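PDB 3PRL: NADP-dependent glyceraldehyde-3-phosphate dehydrogenase from Bacillus halodurans, which probably catalyses the NADP-dependent, non-phosphorylating oxidation of glyceraldehyde 3-phosphate, as an aldehyde dehydrogenase that binds NADP(+). Local coordinates for residues V74-A79 and E200-A205; D82-R87 and D115-T120. One frame throughout, in Å; residues are numbered along the deposited sequence.

Contact 1 of 2, residues V74-A79 and E200-A205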
loop_
_atom_site.group_PDB
_atom_site.type_symbol
_atom_site.label_atom_id
_atom_site.label_comp_id
_atom_site.label_asym_id
_atom_site.label_seq_id
_atom_site.Cartn_x
_atom_site.Cartn_y
_atom_site.Cartn_z
ATOM N N VAL D 74 9.769 5.734 19.054
ATOM C CA VAL D 74 9.180 4.423 19.403
ATOM C C VAL D 74 9.758 3.777 20.673
ATOM O O VAL D 74 9.049 3.039 21.363
ATOM C CB VAL D 74 9.221 3.374 18.241
ATOM C CG1 VAL D 74 8.913 4.029 16.912
ATOM C CG2 VAL D 74 10.553 2.653 18.206
ATOM N N ASP D 75 11.035 4.032 20.966
ATOM C CA ASP D 75 11.675 3.441 22.138
ATOM C C ASP D 75 11.006 3.967 23.409
ATOM O O ASP D 75 10.867 3.232 24.379
ATOM C CB ASP D 75 13.178 3.729 22.179
ATOM C CG ASP D 75 13.948 3.083 21.020
ATOM O OD1 ASP D 75 13.727 1.881 20.718
ATOM O OD2 ASP D 75 14.795 3.791 20.422
ATOM N N LEU D 76 10.604 5.241 23.388
ATOM C CA LEU D 76 9.865 5.851 24.503
ATOM C C LEU D 76 8.524 5.161 24.718
ATOM O O LEU D 76 8.084 4.980 25.855
ATOM C CB LEU D 76 9.667 7.362 24.300
ATOM C CG LEU D 76 8.854 8.122 25.382
ATOM C CD1 LEU D 76 9.483 8.009 26.786
ATOM C CD2 LEU D 76 8.604 9.591 25.011
ATOM N N LEU D 77 7.880 4.773 23.629
ATOM C CA LEU D 77 6.599 4.093 23.718
ATOM C C LEU D 77 6.776 2.719 24.340
ATOM O O LEU D 77 6.093 2.411 25.301
ATOM C CB LEU D 77 5.890 4.027 22.354
ATOM C CG LEU D 77 4.909 5.164 22.044
ATOM C CD1 LEU D 77 5.566 6.545 22.039
ATOM C CD2 LEU D 77 4.173 4.911 20.711
ATOM N N TYR D 78 7.706 1.930 23.788
ATOM C CA TYR D 78 8.078 0.625 24.324
ATOM C C TYR D 78 8.309 0.729 25.832
ATOM O O TYR D 78 7.746 -0.036 26.603
ATOM C CB TYR D 78 9.364 0.090 23.660
ATOM C CG TYR D 78 9.275 -0.268 22.182
ATOM C CD1 TYR D 78 8.059 -0.556 21.580
ATOM C CD2 TYR D 78 10.428 -0.365 21.402
ATOM C CE1 TYR D 78 7.978 -0.896 20.239
ATOM C CE2 TYR D 78 10.361 -0.707 20.055
ATOM C CZ TYR D 78 9.129 -0.969 19.479
ATOM O OH TYR D 78 9.045 -1.309 18.144
ATOM N N ALA D 79 9.140 1.698 26.238
ATOM C CA ALA D 79 9.492 1.911 27.661
ATOM C C ALA D 79 8.278 2.218 28.525
ATOM O O ALA D 79 8.144 1.704 29.635
ATOM C CB ALA D 79 10.528 3.025 27.809
ATOM N N GLU D 200 2.429 9.365 34.593
ATOM C CA GLU D 200 3.598 9.181 35.441
ATOM C C GLU D 200 4.579 8.152 34.879
ATOM O O GLU D 200 5.790 8.390 34.845
ATOM C CB GLU D 200 3.159 8.740 36.829
ATOM C CG GLU D 200 2.665 9.875 37.705
ATOM C CD GLU D 200 2.554 9.477 39.161
ATOM O OE1 GLU D 200 3.403 8.691 39.643
ATOM O OE2 GLU D 200 1.609 9.957 39.814
ATOM N N ALA D 201 4.038 7.003 34.472
ATOM C CA ALA D 201 4.822 5.938 33.843
ATOM C C ALA D 201 5.525 6.419 32.575
ATOM O O ALA D 201 6.619 5.973 32.282
ATOM C CB ALA D 201 3.939 4.714 33.550
ATOM N N LEU D 202 4.907 7.345 31.845
ATOM C CA LEU D 202 5.502 7.911 30.615
ATOM C C LEU D 202 6.678 8.823 30.963
ATOM O O LEU D 202 7.712 8.830 30.280
ATOM C CB LEU D 202 4.450 8.705 29.832
ATOM C CG LEU D 202 4.519 8.847 28.308
ATOM C CD1 LEU D 202 3.222 9.449 27.816
ATOM C CD2 LEU D 202 5.680 9.684 27.840
ATOM N N ALA D 203 6.489 9.602 32.023
ATOM C CA ALA D 203 7.526 10.454 32.593
ATOM C C ALA D 203 8.698 9.627 33.113
ATOM O O ALA D 203 9.850 9.947 32.834
ATOM C CB ALA D 203 6.935 11.313 33.723
ATOM N N ASP D 204 8.393 8.568 33.864
ATOM C CA ASP D 204 9.417 7.684 34.446
ATOM C C ASP D 204 10.117 6.873 33.342
ATOM O O ASP D 204 11.191 6.304 33.554
ATOM C CB ASP D 204 8.811 6.733 35.502
ATOM C CG ASP D 204 8.247 7.462 36.746
ATOM O OD1 ASP D 204 8.460 8.687 36.923
ATOM O OD2 ASP D 204 7.574 6.786 37.562
ATOM N N ALA D 205 9.485 6.825 32.172
ATOM C CA ALA D 205 10.027 6.149 30.993
ATOM C C ALA D 205 11.013 7.041 30.255
ATOM O O ALA D 205 11.707 6.585 29.337
ATOM C CB ALA D 205 8.890 5.727 30.061
#
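L76 spreads its two methyl groups over the C-terminal part of helix 192-204 and the residue after it. CD1 lies against A205, 3.7 Å from the carbonyl O of A205 and 4.0 Å from the CB of A205, while CD2 meets the CD2 of L202 at 4.1 Å. Both leucines have CG anti to the backbone N (chi1 178° in L76, -151° in L202), which carries their branched ends toward each other between the two segments, where the side chains cross at about a right angle. One turn along from L76, A79 faces A205 methyl to methyl, with CB to CB at 3.9 Å. Two such small residues let the backbones come close, the CA atoms of A79 and A205 lying 5.4 Å apart. No hydrogen bond spans the segments, so the join is purely van der Waals. A207, in the loop beyond, touches both leucines, and L202 also rests on L177, extending the apolar contact to helix 167-178. An alanine pair beside two crossing leucines thus joins helix 70-86 to the end of helix 192-204, plain packing between helices that, judging from the family, both belong to the cofactor-binding part of the aldehyde dehydrogenase fold, away from the NADP site itself.

Contact 2 of 2, residues D82-R87 and D115-T120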
loop_
_atom_site.group_PDB
_atom_site.type_symbol
_atom_site.label_atom_id
_atom_site.label_comp_id
_atom_site.label_asym_id
_atom_site.label_seq_id
_atom_site.Cartn_x
_atom_site.Cartn_y
_atom_site.Cartn_z
ATOM N N ASP D 82 6.189 -0.998 28.853
ATOM C CA ASP D 82 6.815 -1.882 29.841
ATOM C C ASP D 82 6.465 -1.472 31.271
ATOM O O ASP D 82 6.041 -2.306 32.073
ATOM C CB ASP D 82 8.343 -1.931 29.665
ATOM C CG ASP D 82 8.770 -2.355 28.260
ATOM O OD1 ASP D 82 7.911 -2.715 27.426
ATOM O OD2 ASP D 82 9.985 -2.321 27.986
ATOM N N LEU D 83 6.642 -0.190 31.580
ATOM C CA LEU D 83 6.343 0.322 32.912
ATOM C C LEU D 83 4.863 0.195 33.269
ATOM O O LEU D 83 4.541 -0.037 34.423
ATOM C CB LEU D 83 6.808 1.779 33.086
ATOM C CG LEU D 83 8.280 2.177 32.904
ATOM C CD1 LEU D 83 8.536 3.584 33.471
ATOM C CD2 LEU D 83 9.270 1.175 33.508
ATOM N N LEU D 84 3.961 0.359 32.300
ATOM C CA LEU D 84 2.534 0.174 32.601
ATOM C C LEU D 84 2.247 -1.289 32.981
ATOM O O LEU D 84 1.661 -1.570 34.021
ATOM C CB LEU D 84 1.626 0.661 31.452
ATOM C CG LEU D 84 1.612 2.158 31.075
ATOM C CD1 LEU D 84 0.850 2.439 29.762
ATOM C CD2 LEU D 84 1.076 3.052 32.165
ATOM N N GLU D 85 2.702 -2.212 32.143
ATOM C CA GLU D 85 2.577 -3.651 32.378
ATOM C C GLU D 85 3.118 -4.050 33.752
ATOM O O GLU D 85 2.465 -4.781 34.502
ATOM C CB GLU D 85 3.350 -4.363 31.282
ATOM C CG GLU D 85 3.353 -5.862 31.306
ATOM C CD GLU D 85 3.894 -6.384 29.995
ATOM O OE1 GLU D 85 5.092 -6.744 29.948
ATOM O OE2 GLU D 85 3.140 -6.374 29.000
ATOM N N GLU D 86 4.319 -3.560 34.056
ATOM C CA GLU D 86 4.935 -3.666 35.371
ATOM C C GLU D 86 4.006 -3.189 36.496
ATOM O O GLU D 86 3.962 -3.801 37.568
ATOM C CB GLU D 86 6.249 -2.868 35.379
ATOM C CG GLU D 86 7.007 -2.880 36.694
ATOM C CD GLU D 86 8.374 -2.213 36.603
ATOM O OE1 GLU D 86 9.119 -2.484 35.633
ATOM O OE2 GLU D 86 8.703 -1.425 37.519
ATOM N N ARG D 87 3.272 -2.104 36.255
ATOM C CA ARG D 87 2.367 -1.543 37.268
ATOM C C ARG D 87 0.908 -1.964 37.053
ATOM O O ARG D 87 -0.029 -1.241 37.427
ATOM C CB ARG D 87 2.514 -0.013 37.340
ATOM C CG ARG D 87 3.915 0.419 37.763
ATOM C CD ARG D 87 4.234 1.870 37.439
ATOM N NE ARG D 87 5.656 2.159 37.654
ATOM C CZ ARG D 87 6.220 3.353 37.503
ATOM N NH1 ARG D 87 5.499 4.402 37.141
ATOM N NH2 ARG D 87 7.518 3.497 37.726
ATOM N N ASP D 115 -0.318 -3.128 25.261
ATOM C CA ASP D 115 -0.419 -3.821 23.991
ATOM C C ASP D 115 -0.735 -2.865 22.846
ATOM O O ASP D 115 -0.165 -3.011 21.755
ATOM C CB ASP D 115 -1.463 -4.927 24.061
ATOM C CG ASP D 115 -1.017 -6.102 24.917
ATOM O OD1 ASP D 115 0.194 -6.222 25.236
ATOM O OD2 ASP D 115 -1.890 -6.920 25.258
ATOM N N ILE D 116 -1.623 -1.895 23.084
ATOM C CA ILE D 116 -1.937 -0.868 22.080
ATOM C C ILE D 116 -0.762 0.075 21.829
ATOM O O ILE D 116 -0.510 0.471 20.677
ATOM C CB ILE D 116 -3.205 -0.030 22.444
ATOM C CG1 ILE D 116 -4.479 -0.839 22.204
ATOM C CG2 ILE D 116 -3.304 1.211 21.586
ATOM C CD1 ILE D 116 -5.624 -0.467 23.175
ATOM N N ILE D 117 -0.051 0.435 22.889
ATOM C CA ILE D 117 1.089 1.330 22.791
ATOM C C ILE D 117 2.249 0.677 22.009
ATOM O O ILE D 117 2.902 1.344 21.206
ATOM C CB ILE D 117 1.540 1.813 24.192
ATOM C CG1 ILE D 117 0.462 2.721 24.813
ATOM C CG2 ILE D 117 2.911 2.513 24.157
ATOM C CD1 ILE D 117 0.585 2.867 26.289
ATOM N N ARG D 118 2.495 -0.618 22.232
ATOM C CA ARG D 118 3.590 -1.292 21.514
ATOM C C ARG D 118 3.280 -1.435 20.028
ATOM O O ARG D 118 4.125 -1.162 19.188
ATOM C CB ARG D 118 3.921 -2.641 22.147
ATOM C CG ARG D 118 4.502 -2.506 23.538
ATOM C CD ARG D 118 5.339 -3.693 23.886
ATOM N NE ARG D 118 5.162 -4.065 25.279
ATOM C CZ ARG D 118 4.237 -4.916 25.705
ATOM N NH1 ARG D 118 3.400 -5.492 24.839
ATOM N NH2 ARG D 118 4.154 -5.196 27.001
ATOM N N HIS D 119 2.052 -1.832 19.722
ATOM C CA HIS D 119 1.598 -2.056 18.348
ATOM C C HIS D 119 1.519 -0.774 17.530
ATOM O O HIS D 119 1.741 -0.802 16.319
ATOM C CB HIS D 119 0.249 -2.753 18.361
ATOM C CG HIS D 119 -0.070 -3.458 17.084
ATOM N ND1 HIS D 119 0.206 -4.793 16.884
ATOM C CD2 HIS D 119 -0.624 -3.009 15.936
ATOM C CE1 HIS D 119 -0.174 -5.138 15.669
ATOM N NE2 HIS D 119 -0.676 -4.073 15.072
ATOM N N THR D 120 1.174 0.325 18.211
ATOM C CA THR D 120 1.182 1.691 17.690
ATOM C C THR D 120 2.607 2.132 17.363
ATOM O O THR D 120 2.855 2.723 16.302
ATOM C CB THR D 120 0.566 2.704 18.744
ATOM O OG1 THR D 120 -0.835 2.460 18.914
ATOM C CG2 THR D 120 0.733 4.135 18.316
#
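R118 carries the polar half of the contact, its guanidinium meeting carboxylates from both helices. Its NH2 donates to the OE2 of E85 in a salt bridge whose modelled length, 2.5 Å, is too short to be taken literally and whose hydrogen bond is weak because the N-H is badly bent, 129° at the hydrogen. The carboxylate and guanidinium planes stand 61° apart. E85 gets there with CG anti to its own N (chi1 -179°) and an extended chain. D82, one turn earlier, sets OD1 at the guanidinium edge, 3.7 Å from the NE of R118, a long salt bridge. Within its own helix, R118 NH1 makes a weak bond of 3.3 Å to the OD1 of D115. Three acids around one arginine form a salt-bridge network, which should ease the repulsion between E85 and D115. A leucine in place of E85 would probably leave R118 NH2 without this acceptor and its guanidinium freer to turn.

The network bridges two helices of the aldehyde dehydrogenase fold, 70-86 and 103-124, which run nearly antiparallel with local axes 10.3 Å apart. The apolar half lies on their buried side, where L84 CD1 meets I117 CD1 at 3.5 Å, the two side chains crossing at about a right angle. I117 also packs on W80 and A81, and L84 on M198 and A201 of helix 192-204. Near the arginine, D115 packs on F137 of a second subunit.

Overall arrangement
After the N-terminal strands and helix 48-65, the chain enters helix 70-86, which serves both contacts: 74-79 in contact 1, then 82-87 in contact 2, at its C-terminal end. After helix 88-98, the chain returns in helix 103-124, where 115-120 closes the shorter loop of contact 2. It then passes through strand 144-159, helix 167-178 and strand 182-186 before 200-205 closes the longer loop of contact 1, so contact 2 is nested inside contact 1. Helix 70-86 therefore packs against both helices 103-124 and 192-204. The two contacts, their centres about 9 Å apart, touch: R87 is salt-bridged to D204, and L77 packs on I117.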